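PDB 3UJP: Mn transporter subunit from Synechocystis sp. PCC 6803, which probably captures manganese in the periplasm as the solute-binding subunit of an ABC-type manganese transporter. Local coordinates for residues M134-A139 against A204-M209. Numbering follows the deposited sequence.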
ATOM      1  N   MET A 134      21.275  -2.607  15.979  1.00 58.63           N
ATOM      2  CA  MET A 134      22.534  -2.633  15.239  1.00 57.47           C
ATOM      3  C   MET A 134      23.310  -3.911  15.489  1.00 63.60           C
ATOM      4  O   MET A 134      24.434  -4.072  15.015  1.00 64.74           O
ATOM      5  CB  MET A 134      23.415  -1.469  15.670  1.00 62.83           C
ATOM      6  CG  MET A 134      22.893  -0.167  15.219  1.00 62.33           C
ATOM      7  SD  MET A 134      22.671  -0.237  13.446  1.00 66.11           S
ATOM      8  CE  MET A 134      24.343   0.206  12.973  1.00 61.22           C
ATOM      9  N   SER A 135      22.729  -4.811  16.263  1.00 61.84           N
ATOM     10  CA  SER A 135      23.368  -6.079  16.525  1.00 65.77           C
ATOM     11  C   SER A 135      22.454  -7.192  16.016  1.00 68.98           C
ATOM     12  O   SER A 135      21.429  -7.475  16.651  1.00 68.03           O
ATOM     13  CB  SER A 135      23.639  -6.211  18.030  1.00 69.84           C
ATOM     14  OG  SER A 135      24.211  -7.476  18.371  1.00 77.60           O
ATOM     15  N   PRO A 136      22.815  -7.812  14.864  1.00 68.79           N
ATOM     16  CA  PRO A 136      22.022  -8.850  14.180  1.00 62.42           C
ATOM     17  C   PRO A 136      21.649  -9.966  15.117  1.00 65.83           C
ATOM     18  O   PRO A 136      20.517 -10.412  15.057  1.00 64.81           O
ATOM     19  CB  PRO A 136      22.965  -9.382  13.115  1.00 56.53           C
ATOM     20  CG  PRO A 136      23.895  -8.268  12.838  1.00 61.33           C
ATOM     21  CD  PRO A 136      24.085  -7.553  14.165  1.00 67.30           C
ATOM     22  N   ARG A 137      22.565 -10.406  15.976  1.00 69.31           N
ATOM     23  CA  ARG A 137      22.177 -11.305  17.065  1.00 69.88           C
ATOM     24  C   ARG A 137      20.928 -10.746  17.764  1.00 65.78           C
ATOM     25  O   ARG A 137      19.938 -11.455  17.950  1.00 66.75           O
ATOM     26  CB  ARG A 137      23.339 -11.534  18.053  1.00 68.56           C
ATOM     27  CG  ARG A 137      24.742 -11.553  17.379  1.00 80.89           C
ATOM     28  CD  ARG A 137      25.680 -12.727  17.793  1.00 89.33           C
ATOM     29  NE  ARG A 137      26.979 -12.655  17.098  1.00 91.08           N
ATOM     30  CZ  ARG A 137      27.632 -13.686  16.548  1.00 92.15           C
ATOM     31  NH1 ARG A 137      28.795 -13.463  15.941  1.00 93.09           N
ATOM     32  NH2 ARG A 137      27.141 -14.925  16.592  1.00 81.59           N
ATOM     33  N   ASN A 138      20.978  -9.456  18.105  1.00 65.14           N
ATOM     34  CA  ASN A 138      19.861  -8.738  18.731  1.00 67.12           C
ATOM     35  C   ASN A 138      18.687  -8.509  17.791  1.00 70.96           C
ATOM     36  O   ASN A 138      17.518  -8.508  18.208  1.00 68.35           O
ATOM     37  CB  ASN A 138      20.314  -7.358  19.204  1.00 72.39           C
ATOM     38  CG  ASN A 138      21.145  -7.413  20.449  1.00 74.62           C
ATOM     39  OD1 ASN A 138      21.925  -6.503  20.714  1.00 74.40           O
ATOM     40  ND2 ASN A 138      20.989  -8.474  21.227  1.00 71.76           N
ATOM     41  N   ALA A 139      18.999  -8.252  16.528  1.00 72.15           N
ATOM     42  CA  ALA A 139      17.944  -8.042  15.561  1.00 68.34           C
ATOM     43  C   ALA A 139      17.010  -9.252  15.588  1.00 68.24           C
ATOM     44  O   ALA A 139      15.835  -9.145  15.260  1.00 66.74           O
ATOM     45  CB  ALA A 139      18.524  -7.832  14.175  1.00 61.92           C
ATOM     46  N   ALA A 204      29.765  -2.984  17.850  1.00 75.55           N
ATOM     47  CA  ALA A 204      31.180  -3.095  18.195  1.00 70.48           C
ATOM     48  C   ALA A 204      31.425  -4.175  19.227  1.00 69.60           C
ATOM     49  O   ALA A 204      32.470  -4.804  19.213  1.00 78.20           O
ATOM     50  CB  ALA A 204      31.736  -1.777  18.666  1.00 68.98           C
ATOM     51  N   ARG A 205      30.491  -4.397  20.135  1.00 67.01           N
ATOM     52  CA  ARG A 205      30.644  -5.538  21.038  1.00 72.61           C
ATOM     53  C   ARG A 205      30.672  -6.850  20.229  1.00 77.65           C
ATOM     54  O   ARG A 205      31.464  -7.753  20.506  1.00 75.22           O
ATOM     55  CB  ARG A 205      29.532  -5.575  22.089  1.00 70.35           C
ATOM     56  CG  ARG A 205      29.634  -6.739  23.034  1.00 68.05           C
ATOM     57  CD  ARG A 205      28.420  -7.625  22.914  1.00 73.50           C
ATOM     58  NE  ARG A 205      27.423  -7.315  23.934  1.00 79.00           N
ATOM     59  CZ  ARG A 205      26.109  -7.239  23.710  1.00 82.52           C
ATOM     60  NH1 ARG A 205      25.617  -7.434  22.488  1.00 78.43           N
ATOM     61  NH2 ARG A 205      25.280  -6.951  24.708  1.00 76.07           N
ATOM     62  N   ASP A 206      29.828  -6.926  19.202  1.00 79.17           N
ATOM     63  CA  ASP A 206      29.617  -8.156  18.442  1.00 73.10           C
ATOM     64  C   ASP A 206      30.825  -8.534  17.618  1.00 72.67           C
ATOM     65  O   ASP A 206      31.105  -9.704  17.438  1.00 80.88           O
ATOM     66  CB  ASP A 206      28.410  -8.014  17.506  1.00 76.52           C
ATOM     67  CG  ASP A 206      27.096  -8.458  18.142  1.00 82.06           C
ATOM     68  OD1 ASP A 206      26.917  -8.292  19.365  1.00 86.50           O
ATOM     69  OD2 ASP A 206      26.231  -8.966  17.397  1.00 84.44           O
ATOM     70  N   TYR A 207      31.517  -7.537  17.097  1.00 66.55           N
ATOM     71  CA  TYR A 207      32.624  -7.787  16.193  1.00 68.94           C
ATOM     72  C   TYR A 207      33.912  -7.240  16.749  1.00 73.77           C
ATOM     73  O   TYR A 207      34.827  -6.889  16.000  1.00 69.90           O
ATOM     74  CB  TYR A 207      32.315  -7.205  14.820  1.00 71.26           C
ATOM     75  CG  TYR A 207      30.986  -7.707  14.336  1.00 74.71           C
ATOM     76  CD1 TYR A 207      30.743  -9.075  14.226  1.00 80.71           C
ATOM     77  CD2 TYR A 207      29.947  -6.835  14.043  1.00 77.22           C
ATOM     78  CE1 TYR A 207      29.504  -9.566  13.801  1.00 79.88           C
ATOM     79  CE2 TYR A 207      28.700  -7.316  13.615  1.00 76.39           C
ATOM     80  CZ  TYR A 207      28.488  -8.678  13.495  1.00 76.28           C
ATOM     81  OH  TYR A 207      27.253  -9.136  13.077  1.00 80.47           O
ATOM     82  N   GLY A 208      33.963  -7.170  18.079  1.00 81.29           N
ATOM     83  CA  GLY A 208      35.160  -6.803  18.817  1.00 81.56           C
ATOM     84  C   GLY A 208      35.855  -5.548  18.330  1.00 81.73           C
ATOM     85  O   GLY A 208      37.034  -5.581  17.960  1.00 79.99           O
ATOM     86  N   MET A 209      35.128  -4.437  18.339  1.00 83.19           N
ATOM     87  CA  MET A 209      35.714  -3.144  18.014  1.00 86.15           C
ATOM     88  C   MET A 209      35.791  -2.249  19.258  1.00 91.80           C
ATOM     89  O   MET A 209      35.060  -2.445  20.239  1.00 88.45           O
ATOM     90  CB  MET A 209      34.919  -2.452  16.907  1.00 81.22           C
ATOM     91  CG  MET A 209      34.846  -3.233  15.606  1.00 85.40           C
ATOM     92  SD  MET A 209      34.421  -2.204  14.181  1.00 90.05           S
ATOM     93  CE  MET A 209      36.009  -1.478  13.759  1.00 83.76           C
TER
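Ser135 and Asp206 meet where the start of helix 136-153 faces the end of helix 201-206, and they illustrate how one carboxylate can join two helix ends. The serine OG lies anti to its backbone N (chi1 177°) and donates to OD2 of Asp206 at 2.7 Å, approaching 46° out of the carboxylate plane. Arg137 runs alongside the aspartate, pointing the other way; OD2 lies at its guanidinium edge, the two planes 61° apart, and NE makes a long salt bridge of 3.8 Å to OD2. Arg205 NH1 gives OD1 a weak hydrogen bond of 3.5 Å, part of a salt bridge between sequence neighbours. Asp206 CB sits over the centre of the Tyr207 ring, whose OH meets Pro136 CG tip to tip at 3.5 Å. Asp176 accepts that hydroxyl and pairs weakly with Arg137; its helix, 158-183, is consistent with the long helix linking the lobes in this family. An alanine at Asp206 removes the carboxylate and would probably leave the Ser135 hydroxyl without its acceptor and both arginines freer to turn. Ser135's side chain is about 14 Å from the manganese, outside the metal site: one short hydroxyl-carboxylate bond spans the helix ends, while longer arginine pairs probably offset the aspartate charge.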